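Local coordinates for protein racemase, putative (PDB 3TCS) that probably acts as a magnesium-dependent racemase or hydro-lyase of the enolase superfamily, binding magnesium and D-alanine in its barrel, at residues V53-A58 and Y342-G347; D86-R91 and S98-A103; V107-W112 and D280-G285; C234-L239 and E257-L262. All coordinates share one frame; numbering follows the deposited sequence.

How the interactions relate
Interactions 2 and 3 use helix 98-119 of the capping domain, their centres 11 Å apart, and interactions 1 and 4 touch it. Interaction 1 joins the cap to the barrel beside the pocket, the side chain of Tyr342 lying about 6 Å from bound D-alanine, and interaction 4 carries the magnesium ligand Glu257; nearest atoms of the two are about 8 Å apart. Arg102 of interaction 2 reaches interaction 1, with NH1 3.0 Å from Thr55 O. Tyr283 links interaction 3 to the metal loop: its CD2 is 3.3 Å from Glu257 O. The side chain of Leu282 in interaction 3 is about 13 Å from D-alanine. The second subunit reaches all four, interactions 2 and 4 most widely.

Interaction 1. Residues V53-A58 and Y342-G347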
# COMPACT_ATOMS: atom_id res chain seq x y z
N VAL B 53 -13.06 0.26 11.03
CA VAL B 53 -11.93 0.17 10.11
C VAL B 53 -12.17 -1.14 9.36
O VAL B 53 -13.04 -1.92 9.73
CB VAL B 53 -10.56 0.09 10.85
CG1 VAL B 53 -10.32 1.36 11.65
CG2 VAL B 53 -10.50 -1.14 11.74
N SER B 54 -11.41 -1.38 8.30
CA SER B 54 -11.58 -2.62 7.56
C SER B 54 -11.29 -3.83 8.44
O SER B 54 -10.44 -3.76 9.32
CB SER B 54 -10.64 -2.66 6.35
OG SER B 54 -10.76 -3.90 5.69
N THR B 55 -11.99 -4.94 8.20
CA THR B 55 -11.75 -6.16 8.97
C THR B 55 -10.41 -6.79 8.55
O THR B 55 -9.86 -6.44 7.49
CB THR B 55 -12.86 -7.20 8.72
OG1 THR B 55 -13.12 -7.31 7.31
CG2 THR B 55 -14.14 -6.80 9.44
N TYR B 56 -9.90 -7.70 9.38
CA TYR B 56 -8.65 -8.43 9.17
C TYR B 56 -7.42 -7.67 9.64
O TYR B 56 -7.06 -6.62 9.09
CB TYR B 56 -8.51 -8.86 7.71
CG TYR B 56 -9.67 -9.73 7.29
CD1 TYR B 56 -9.91 -10.95 7.92
CD2 TYR B 56 -10.56 -9.29 6.31
CE1 TYR B 56 -11.03 -11.71 7.60
CE2 TYR B 56 -11.69 -10.06 5.98
CZ TYR B 56 -11.91 -11.26 6.63
OH TYR B 56 -13.02 -12.02 6.31
N HIS B 57 -6.77 -8.22 10.67
CA HIS B 57 -5.61 -7.60 11.30
C HIS B 57 -5.99 -6.17 11.68
O HIS B 57 -5.20 -5.24 11.56
CB HIS B 57 -4.40 -7.63 10.35
CG HIS B 57 -4.02 -9.01 9.91
ND1 HIS B 57 -4.00 -10.09 10.76
CD2 HIS B 57 -3.64 -9.48 8.69
CE1 HIS B 57 -3.65 -11.17 10.10
NE2 HIS B 57 -3.42 -10.83 8.84
N ALA B 58 -7.23 -6.02 12.15
CA ALA B 58 -7.77 -4.73 12.57
C ALA B 58 -6.99 -4.11 13.71
O ALA B 58 -6.99 -2.89 13.89
CB ALA B 58 -9.24 -4.88 12.97
N TYR B 342 -16.73 -17.30 9.56
CA TYR B 342 -16.51 -16.00 10.19
C TYR B 342 -16.95 -16.06 11.66
O TYR B 342 -17.98 -15.50 12.03
CB TYR B 342 -17.34 -14.91 9.49
CG TYR B 342 -16.95 -14.60 8.07
CD1 TYR B 342 -15.63 -14.34 7.72
CD2 TYR B 342 -17.93 -14.48 7.08
CE1 TYR B 342 -15.28 -13.96 6.42
CE2 TYR B 342 -17.60 -14.10 5.78
CZ TYR B 342 -16.27 -13.83 5.46
OH TYR B 342 -15.95 -13.40 4.19
N PRO B 343 -16.18 -16.75 12.51
CA PRO B 343 -16.55 -16.85 13.93
C PRO B 343 -16.62 -15.51 14.66
O PRO B 343 -17.44 -15.31 15.56
CB PRO B 343 -15.47 -17.77 14.50
CG PRO B 343 -14.28 -17.43 13.66
CD PRO B 343 -14.87 -17.38 12.27
N TRP B 344 -15.76 -14.58 14.25
CA TRP B 344 -15.68 -13.26 14.86
C TRP B 344 -16.82 -12.29 14.56
O TRP B 344 -16.91 -11.25 15.21
CB TRP B 344 -14.37 -12.60 14.45
CG TRP B 344 -14.18 -12.58 12.97
CD1 TRP B 344 -13.46 -13.46 12.21
CD2 TRP B 344 -14.77 -11.65 12.05
NE1 TRP B 344 -13.56 -13.13 10.88
CE2 TRP B 344 -14.37 -12.03 10.75
CE3 TRP B 344 -15.61 -10.53 12.20
CZ2 TRP B 344 -14.77 -11.33 9.61
CZ3 TRP B 344 -16.01 -9.84 11.06
CH2 TRP B 344 -15.59 -10.24 9.78
N GLN B 345 -17.69 -12.59 13.60
CA GLN B 345 -18.76 -11.64 13.30
C GLN B 345 -20.01 -11.85 14.15
O GLN B 345 -20.98 -11.10 14.05
CB GLN B 345 -19.13 -11.67 11.82
CG GLN B 345 -19.73 -12.95 11.30
CD GLN B 345 -20.05 -12.86 9.82
OE1 GLN B 345 -19.39 -12.13 9.08
NE2 GLN B 345 -21.05 -13.61 9.37
N GLU B 346 -19.97 -12.88 14.99
CA GLU B 346 -21.08 -13.19 15.89
C GLU B 346 -21.12 -12.20 17.05
O GLU B 346 -20.09 -11.90 17.65
CB GLU B 346 -20.92 -14.60 16.45
CG GLU B 346 -21.39 -15.69 15.52
CD GLU B 346 -22.90 -15.81 15.51
OE1 GLU B 346 -23.47 -16.27 16.52
OE2 GLU B 346 -23.52 -15.42 14.50
N GLY B 347 -22.31 -11.70 17.35
CA GLY B 347 -22.47 -10.79 18.47
C GLY B 347 -21.77 -9.44 18.42
O GLY B 347 -21.36 -8.92 19.46
O HOH W 1 -14.42 -11.07 4.41
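Tyr56 presents one face to the edge of Trp344 in an offset edge-to-face pair, the ring of Tyr56 and the six-membered ring of Trp344 having centroids 5.9 Å apart and planes at 85°. Over one face of the Tyr56 ring sits Thr55 CB, toward the rim; at its edge, close to the plane, comes CE1 of Tyr342. One face of the Trp344 indole is lined by Tyr342 CB from within its own segment. With chi1 at 54°, Trp344 projects from the short 3-10 turn 343-345 toward loop 53-58, where its CH2 lies 3.7 Å from Thr55 CG2. A water in the plane of the Tyr56 ring joins the phenols: its oxygen is 2.8 Å from Tyr342 OH and 2.5 Å from Tyr56 OH, the latter short enough to be doubtful. Tyr342 and Trp344 both meet the hydroxyl end of Tyr56. Tyr342 OH also bonds weakly to Ala309 O of the D-alanine pocket, so a capping-domain loop here meets the barrel beside the ligand. Thr55 OG1 is tied separately to Asn310. The loop 53-58 follows strand 48-52 and leads into helix 58-73, while 342-347 lies between barrel strands 332-335 and 360-363; Arg102 of helix 98-119 packs on Ser54.

Interaction 2. Residues D86-R91 and S98-A103; sequences DIVTER and SYLRRA
Thr89, which meets both Leu100 and Arg101, hangs its hydroxyl on the backbone of its own helix: Asp86 O takes Thr89 OG1 at 2.8 Å, tilted 27° from the carbonyl plane. That bond helps to fix the threonine's rotation; Glu90 N makes the regular helix bond to the same oxygen, at 2.9 Å. Thr89 CG2 lies over one face of the Arg101 guanidinium, 3.9 Å from Arg101 NH2. Leu100, its CG swung away from the backbone N at chi1 -174°, reaches across with both methyls. CD2 rests 4.1 Å from Thr89 CA, and CD1 lies 4.3 Å from Val88 CG1. The segments 86-91 and 98-103 run nearly antiparallel at 153°, their axes 11.2 Å apart, as in a helical hairpin of the capping domain; Met104, one residue further on, also packs on Val88 and Thr89. A water gives a proton to Thr89 O and accepts a weak bond from Arg101 NH2, while Arg101 NH1 is held by Phe95 O of the connecting loop. No direct hydrogen bond joins the two segments: the direct contacts are methyl and guanidinium-face packing, with that one water bridge. The arginine's charge, close to the C-terminal end of helix 81-91, is probably favourable there.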
# COMPACT_ATOMS: atom_id res chain seq x y z
N ASP B 86 -7.26 13.97 2.15
CA ASP B 86 -6.15 14.11 1.21
C ASP B 86 -4.91 14.55 1.99
O ASP B 86 -3.80 14.12 1.69
CB ASP B 86 -6.46 15.15 0.12
CG ASP B 86 -7.46 14.65 -0.90
OD1 ASP B 86 -7.59 13.41 -1.07
OD2 ASP B 86 -8.12 15.49 -1.54
N ILE B 87 -5.11 15.42 2.97
CA ILE B 87 -4.01 15.89 3.80
C ILE B 87 -3.37 14.71 4.51
O ILE B 87 -2.15 14.63 4.61
CB ILE B 87 -4.48 16.92 4.85
CG1 ILE B 87 -4.75 18.26 4.16
CG2 ILE B 87 -3.43 17.09 5.95
CD1 ILE B 87 -5.34 19.33 5.07
N VAL B 88 -4.19 13.78 4.99
CA VAL B 88 -3.66 12.61 5.68
C VAL B 88 -2.75 11.81 4.74
O VAL B 88 -1.64 11.44 5.12
CB VAL B 88 -4.78 11.68 6.20
CG1 VAL B 88 -4.17 10.39 6.74
CG2 VAL B 88 -5.58 12.38 7.30
N THR B 89 -3.22 11.55 3.52
CA THR B 89 -2.42 10.78 2.56
C THR B 89 -1.17 11.53 2.10
O THR B 89 -0.16 10.92 1.77
CB THR B 89 -3.24 10.37 1.32
OG1 THR B 89 -3.68 11.53 0.61
CG2 THR B 89 -4.44 9.53 1.73
N GLU B 90 -1.24 12.86 2.07
CA GLU B 90 -0.08 13.64 1.66
C GLU B 90 0.95 13.70 2.79
O GLU B 90 2.15 13.59 2.55
CB GLU B 90 -0.52 15.04 1.24
CG GLU B 90 -1.17 15.04 -0.13
CD GLU B 90 -1.98 16.29 -0.42
OE1 GLU B 90 -1.53 17.39 -0.04
OE2 GLU B 90 -3.06 16.16 -1.03
N ARG B 91 0.48 13.85 4.02
CA ARG B 91 1.39 13.89 5.16
C ARG B 91 2.05 12.52 5.35
O ARG B 91 3.17 12.41 5.85
CB ARG B 91 0.63 14.25 6.44
CG ARG B 91 0.10 15.67 6.47
CD ARG B 91 1.21 16.69 6.67
NE ARG B 91 0.65 18.04 6.75
CZ ARG B 91 0.24 18.74 5.70
NH1 ARG B 91 0.33 18.23 4.48
NH2 ARG B 91 -0.30 19.94 5.89
N SER B 98 -2.62 -0.15 1.52
CA SER B 98 -3.79 -0.58 2.28
C SER B 98 -3.99 -0.14 3.73
O SER B 98 -5.05 0.37 4.07
CB SER B 98 -3.89 -2.11 2.21
OG SER B 98 -5.07 -2.58 2.83
N TYR B 99 -2.98 -0.34 4.58
CA TYR B 99 -3.16 -0.00 5.99
C TYR B 99 -3.61 1.42 6.30
O TYR B 99 -4.52 1.61 7.09
CB TYR B 99 -1.92 -0.37 6.81
CG TYR B 99 -1.93 -1.81 7.28
CD1 TYR B 99 -2.92 -2.27 8.16
CD2 TYR B 99 -0.98 -2.73 6.83
CE1 TYR B 99 -2.96 -3.60 8.58
CE2 TYR B 99 -1.01 -4.06 7.24
CZ TYR B 99 -2.00 -4.49 8.12
OH TYR B 99 -2.02 -5.81 8.52
N LEU B 100 -2.99 2.42 5.67
CA LEU B 100 -3.41 3.80 5.95
C LEU B 100 -4.87 4.02 5.55
O LEU B 100 -5.62 4.69 6.26
CB LEU B 100 -2.53 4.81 5.20
CG LEU B 100 -2.80 6.28 5.54
CD1 LEU B 100 -2.23 6.61 6.90
CD2 LEU B 100 -2.19 7.19 4.47
N ARG B 101 -5.29 3.46 4.41
CA ARG B 101 -6.66 3.63 3.95
C ARG B 101 -7.64 2.86 4.83
O ARG B 101 -8.74 3.33 5.09
CB ARG B 101 -6.82 3.17 2.50
CG ARG B 101 -6.36 4.19 1.47
CD ARG B 101 -4.87 4.28 1.47
NE ARG B 101 -4.35 5.33 0.60
CZ ARG B 101 -3.07 5.67 0.59
NH1 ARG B 101 -2.22 5.05 1.39
NH2 ARG B 101 -2.65 6.65 -0.20
N ARG B 102 -7.24 1.67 5.26
CA ARG B 102 -8.09 0.86 6.14
C ARG B 102 -8.38 1.64 7.42
O ARG B 102 -9.48 1.56 7.98
CB ARG B 102 -7.39 -0.45 6.51
CG ARG B 102 -7.29 -1.46 5.39
CD ARG B 102 -6.43 -2.65 5.82
NE ARG B 102 -6.33 -3.65 4.76
CZ ARG B 102 -6.91 -4.85 4.80
NH1 ARG B 102 -7.64 -5.21 5.85
NH2 ARG B 102 -6.76 -5.68 3.78
N ALA B 103 -7.38 2.38 7.88
CA ALA B 103 -7.49 3.17 9.11
C ALA B 103 -8.33 4.42 8.87
O ALA B 103 -9.23 4.74 9.66
CB ALA B 103 -6.09 3.56 9.61
O HOH W 2 -0.22 7.95 1.59

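Interaction 3. Residues V107-W112 and D280-G285; sequences VDTAIW and DILYLG
Thr109 and Leu282 are brought together by their torsions: at chi1 54° the threonine tucks OG1 between its backbone N and carbonyl carbon and leaves CG2 beside the backbone N, facing Leu282. In Leu282 CD1 continues the chain (chi2 -177°), and the other branch, CD2, turns to the threonine. The two methyls, Thr109 CG2 and Leu282 CD2, touch at 3.9 Å, with the side chains crossing at roughly a right angle and Phe317 of helix 314-322 packing on both. Thr109 OG1 is occupied on its own side, bonded to Ala105 O and Gln52 N. At the residue before, Asp108 CB lies 4.0 Å from Gly285 O. A water bridges the two, donating to Asp108 OD1 at 2.8 Å and to Gly285 O, also at 2.8 Å. On the loop side, Asp280 OD1 accepts from Tyr283 N at 2.9 Å, an Asx motif that holds 280-283 curled, and OD2 of the same residue bonds His307 of the D-alanine pocket. The Asp108 carboxylate meets the backbone N-H groups of Ile287 and Cys288, at the start of helix 287-300. Helix 98-119 of the cap is therefore fastened to the barrel by an apolar touch, a shared water and a carboxylate whose negative charge the helix end would probably stabilise.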
# COMPACT_ATOMS: atom_id res chain seq x y z
N VAL B 107 -12.27 6.41 10.54
CA VAL B 107 -12.59 7.76 10.98
C VAL B 107 -13.66 8.34 10.06
O VAL B 107 -14.59 9.00 10.52
CB VAL B 107 -11.34 8.67 10.97
CG1 VAL B 107 -11.72 10.06 11.46
CG2 VAL B 107 -10.25 8.07 11.86
N ASP B 108 -13.52 8.08 8.76
CA ASP B 108 -14.48 8.56 7.77
C ASP B 108 -15.90 8.05 8.07
O ASP B 108 -16.84 8.84 8.15
CB ASP B 108 -14.06 8.12 6.37
CG ASP B 108 -15.19 8.23 5.35
OD1 ASP B 108 -15.12 9.11 4.47
OD2 ASP B 108 -16.16 7.44 5.43
N THR B 109 -16.05 6.75 8.23
CA THR B 109 -17.37 6.19 8.48
C THR B 109 -17.96 6.65 9.80
O THR B 109 -19.18 6.79 9.91
CB THR B 109 -17.38 4.64 8.38
OG1 THR B 109 -16.38 4.09 9.25
CG2 THR B 109 -17.10 4.21 6.94
N ALA B 110 -17.12 6.91 10.80
CA ALA B 110 -17.62 7.39 12.10
C ALA B 110 -18.14 8.82 11.93
O ALA B 110 -19.12 9.22 12.56
CB ALA B 110 -16.50 7.35 13.15
N ILE B 111 -17.48 9.59 11.08
CA ILE B 111 -17.88 10.96 10.82
C ILE B 111 -19.23 10.97 10.10
O ILE B 111 -20.08 11.81 10.40
CB ILE B 111 -16.80 11.70 9.99
CG1 ILE B 111 -15.58 11.96 10.89
CG2 ILE B 111 -17.35 13.00 9.42
CD1 ILE B 111 -14.40 12.60 10.18
N TRP B 112 -19.46 10.05 9.17
CA TRP B 112 -20.75 10.03 8.49
C TRP B 112 -21.87 9.66 9.46
O TRP B 112 -22.98 10.20 9.37
CB TRP B 112 -20.72 9.07 7.29
CG TRP B 112 -19.99 9.67 6.13
CD1 TRP B 112 -18.70 9.42 5.76
CD2 TRP B 112 -20.48 10.67 5.23
NE1 TRP B 112 -18.36 10.21 4.68
CE2 TRP B 112 -19.43 10.99 4.34
CE3 TRP B 112 -21.71 11.33 5.10
CZ2 TRP B 112 -19.58 11.93 3.32
CZ3 TRP B 112 -21.85 12.28 4.08
CH2 TRP B 112 -20.79 12.57 3.20
N ASP B 280 -14.35 -1.51 -2.36
CA ASP B 280 -14.75 -1.95 -1.03
C ASP B 280 -14.60 -0.66 -0.23
O ASP B 280 -13.51 -0.09 -0.16
CB ASP B 280 -13.80 -3.03 -0.49
CG ASP B 280 -14.13 -3.44 0.95
OD1 ASP B 280 -13.91 -2.63 1.87
OD2 ASP B 280 -14.63 -4.57 1.16
N ILE B 281 -15.70 -0.18 0.33
CA ILE B 281 -15.70 1.07 1.08
C ILE B 281 -14.59 1.23 2.11
O ILE B 281 -14.01 2.31 2.26
CB ILE B 281 -17.06 1.28 1.78
CG1 ILE B 281 -18.15 1.50 0.73
CG2 ILE B 281 -16.98 2.46 2.75
CD1 ILE B 281 -19.56 1.45 1.28
N LEU B 282 -14.29 0.15 2.82
CA LEU B 282 -13.26 0.23 3.85
C LEU B 282 -11.83 0.03 3.34
O LEU B 282 -10.91 0.66 3.85
CB LEU B 282 -13.60 -0.75 4.98
CG LEU B 282 -15.01 -0.51 5.57
CD1 LEU B 282 -15.25 -1.46 6.73
CD2 LEU B 282 -15.15 0.95 6.04
N TYR B 283 -11.63 -0.82 2.33
CA TYR B 283 -10.28 -0.99 1.80
C TYR B 283 -9.87 0.29 1.06
O TYR B 283 -8.69 0.63 1.00
CB TYR B 283 -10.19 -2.15 0.79
CG TYR B 283 -10.37 -3.55 1.34
CD1 TYR B 283 -9.97 -3.88 2.64
CD2 TYR B 283 -10.90 -4.57 0.54
CE1 TYR B 283 -10.09 -5.19 3.13
CE2 TYR B 283 -11.03 -5.88 1.02
CZ TYR B 283 -10.62 -6.18 2.31
OH TYR B 283 -10.72 -7.47 2.79
N LEU B 284 -10.85 0.98 0.50
CA LEU B 284 -10.60 2.20 -0.27
C LEU B 284 -10.35 3.46 0.56
O LEU B 284 -9.87 4.46 0.03
CB LEU B 284 -11.76 2.43 -1.25
CG LEU B 284 -11.75 3.62 -2.22
CD1 LEU B 284 -10.44 3.69 -2.99
CD2 LEU B 284 -12.93 3.45 -3.19
N GLY B 285 -10.68 3.42 1.85
CA GLY B 285 -10.44 4.59 2.67
C GLY B 285 -11.67 5.32 3.17
O GLY B 285 -11.56 6.38 3.78
O HOH W 3 -13.14 8.43 2.61

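Interaction 4. Residues C234-L239 and E257-L262; sequences CPYWEL and EQDCDL. With MG (magnesium ion), chain J; DAL (D-alanine), chain L.
From Pro235 to Glu238 a type I turn closes with Glu238 N bonded to Pro235 O at 3.0 Å, and it presents Tyr236 to Gln258. The tyrosine CG stands between the backbone N and the carbonyl carbon, chi1 77°, which lays the ring across the glutamine chain. Gln258 CB sits 3.6 Å from the centroid of the Tyr236 ring and 15° off its normal, a CH-pi contact over the face; the ring and amide planes are 23° apart. Tyr236 O is linked through two waters to the carboxylate of Asp259: one lies 2.7 Å from both Tyr236 O and Asp259 OD2, while the other is 2.5 Å from Asp259 OD1, too short to lean on. The phenol OH bonds His93 O of the second subunit. Trp237 follows and covers the other face, its CE3 being 3.5 Å above the Tyr236 ring plane, so the phenol is sandwiched. Glu238 then stands at the N-cap of helix 239-248. Across the contact, next to Gln258, Glu257 OE1 binds magnesium at 2.0 Å; Asp205 and Glu231 complete the protein ligands, and D-alanine chelates the ion through N and O. Glu257 OE2, the other carboxylate oxygen, is salt-bridged to Lys94 of the second subunit, so both the tyrosine and the metal ligand touch the dimer partner. The two loops lead from consecutive parallel barrel strands, 229-231 and 252-255, into helices 239-248 and 262-270; Glu257 sits just after its strand, and such strand ends usually hold the metal ligands in enolase-type barrels.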
# COMPACT_ATOMS: atom_id res chain seq x y z
N CYS B 234 -8.43 -12.27 -13.83
CA CYS B 234 -6.97 -12.28 -13.81
C CYS B 234 -6.40 -11.52 -12.62
O CYS B 234 -7.12 -10.80 -11.93
CB CYS B 234 -6.44 -11.64 -15.09
SG CYS B 234 -7.11 -12.30 -16.63
N PRO B 235 -5.09 -11.69 -12.36
CA PRO B 235 -4.46 -10.98 -11.23
C PRO B 235 -4.93 -9.53 -11.29
O PRO B 235 -4.76 -8.85 -12.30
CB PRO B 235 -2.98 -11.14 -11.52
CG PRO B 235 -2.92 -12.54 -12.10
CD PRO B 235 -4.11 -12.55 -13.05
N TYR B 236 -5.54 -9.06 -10.21
CA TYR B 236 -6.09 -7.70 -10.18
C TYR B 236 -5.12 -6.57 -10.48
O TYR B 236 -5.54 -5.50 -10.94
CB TYR B 236 -6.81 -7.45 -8.85
CG TYR B 236 -5.91 -7.17 -7.66
CD1 TYR B 236 -5.32 -5.92 -7.48
CD2 TYR B 236 -5.68 -8.15 -6.69
CE1 TYR B 236 -4.53 -5.64 -6.36
CE2 TYR B 236 -4.89 -7.89 -5.56
CZ TYR B 236 -4.32 -6.63 -5.40
OH TYR B 236 -3.56 -6.37 -4.28
N TRP B 237 -3.83 -6.79 -10.22
CA TRP B 237 -2.81 -5.78 -10.45
C TRP B 237 -2.33 -5.72 -11.90
O TRP B 237 -1.46 -4.92 -12.24
CB TRP B 237 -1.61 -6.01 -9.52
CG TRP B 237 -0.99 -7.37 -9.62
CD1 TRP B 237 0.03 -7.75 -10.45
CD2 TRP B 237 -1.35 -8.54 -8.88
NE1 TRP B 237 0.33 -9.08 -10.27
CE2 TRP B 237 -0.51 -9.59 -9.31
CE3 TRP B 237 -2.31 -8.81 -7.90
CZ2 TRP B 237 -0.59 -10.89 -8.79
CZ3 TRP B 237 -2.40 -10.10 -7.37
CH2 TRP B 237 -1.54 -11.12 -7.82
N GLU B 238 -2.89 -6.58 -12.76
CA GLU B 238 -2.53 -6.60 -14.18
C GLU B 238 -3.74 -6.12 -14.98
O GLU B 238 -4.47 -6.91 -15.57
CB GLU B 238 -2.16 -8.01 -14.63
CG GLU B 238 -0.88 -8.56 -14.02
CD GLU B 238 0.35 -7.73 -14.37
OE1 GLU B 238 0.38 -7.14 -15.47
OE2 GLU B 238 1.29 -7.67 -13.55
N LEU B 239 -3.95 -4.80 -14.98
CA LEU B 239 -5.09 -4.20 -15.67
C LEU B 239 -5.24 -4.62 -17.13
O LEU B 239 -6.35 -4.87 -17.59
CB LEU B 239 -5.00 -2.68 -15.56
CG LEU B 239 -5.03 -2.12 -14.14
CD1 LEU B 239 -4.87 -0.61 -14.18
CD2 LEU B 239 -6.33 -2.51 -13.46
N GLU B 257 -12.04 -4.68 -6.04
CA GLU B 257 -12.12 -4.76 -4.58
C GLU B 257 -10.82 -4.52 -3.81
O GLU B 257 -10.86 -3.99 -2.69
CB GLU B 257 -12.74 -6.08 -4.14
CG GLU B 257 -11.88 -7.31 -4.35
CD GLU B 257 -12.66 -8.58 -4.11
OE1 GLU B 257 -13.70 -8.76 -4.78
OE2 GLU B 257 -12.25 -9.39 -3.26
N GLN B 258 -9.67 -4.89 -4.38
CA GLN B 258 -8.39 -4.68 -3.69
C GLN B 258 -7.73 -3.35 -4.05
O GLN B 258 -6.64 -3.05 -3.56
CB GLN B 258 -7.39 -5.79 -4.01
CG GLN B 258 -7.65 -7.11 -3.32
CD GLN B 258 -8.57 -8.02 -4.12
OE1 GLN B 258 -8.75 -7.85 -5.32
NE2 GLN B 258 -9.12 -9.02 -3.45
N ASP B 259 -8.37 -2.57 -4.91
CA ASP B 259 -7.78 -1.29 -5.30
C ASP B 259 -8.11 -0.18 -4.32
O ASP B 259 -9.27 0.18 -4.13
CB ASP B 259 -8.24 -0.94 -6.71
CG ASP B 259 -7.61 -1.85 -7.75
OD1 ASP B 259 -6.43 -1.63 -8.09
OD2 ASP B 259 -8.28 -2.81 -8.19
N CYS B 260 -7.07 0.36 -3.69
CA CYS B 260 -7.23 1.44 -2.71
C CYS B 260 -6.57 2.73 -3.16
O CYS B 260 -6.60 3.73 -2.45
CB CYS B 260 -6.62 1.01 -1.37
SG CYS B 260 -4.82 0.76 -1.43
N ASP B 261 -5.98 2.70 -4.36
CA ASP B 261 -5.28 3.85 -4.94
C ASP B 261 -6.14 4.55 -5.98
O ASP B 261 -6.49 3.97 -7.01
CB ASP B 261 -3.98 3.35 -5.58
CG ASP B 261 -3.14 4.47 -6.17
OD1 ASP B 261 -2.72 5.36 -5.40
OD2 ASP B 261 -2.90 4.45 -7.39
N LEU B 262 -6.48 5.82 -5.72
CA LEU B 262 -7.33 6.58 -6.63
C LEU B 262 -6.77 6.76 -8.04
O LEU B 262 -7.52 6.70 -9.01
CB LEU B 262 -7.69 7.94 -6.01
CG LEU B 262 -8.67 7.83 -4.83
CD1 LEU B 262 -8.97 9.22 -4.29
CD2 LEU B 262 -9.96 7.14 -5.28
MG MG J . -14.43 -10.53 -5.48
N DAL L . -16.22 -10.43 -3.93
CA DAL L . -15.75 -11.61 -3.18
CB DAL L . -16.35 -11.63 -1.78
C DAL L . -14.26 -11.57 -3.07
O DAL L . -13.59 -11.57 -4.05
O HOH W 4 -7.87 -4.38 -10.34
O HOH W 5 -4.94 -2.66 -9.74
O HOH W 6 -12.64 -10.94 -6.50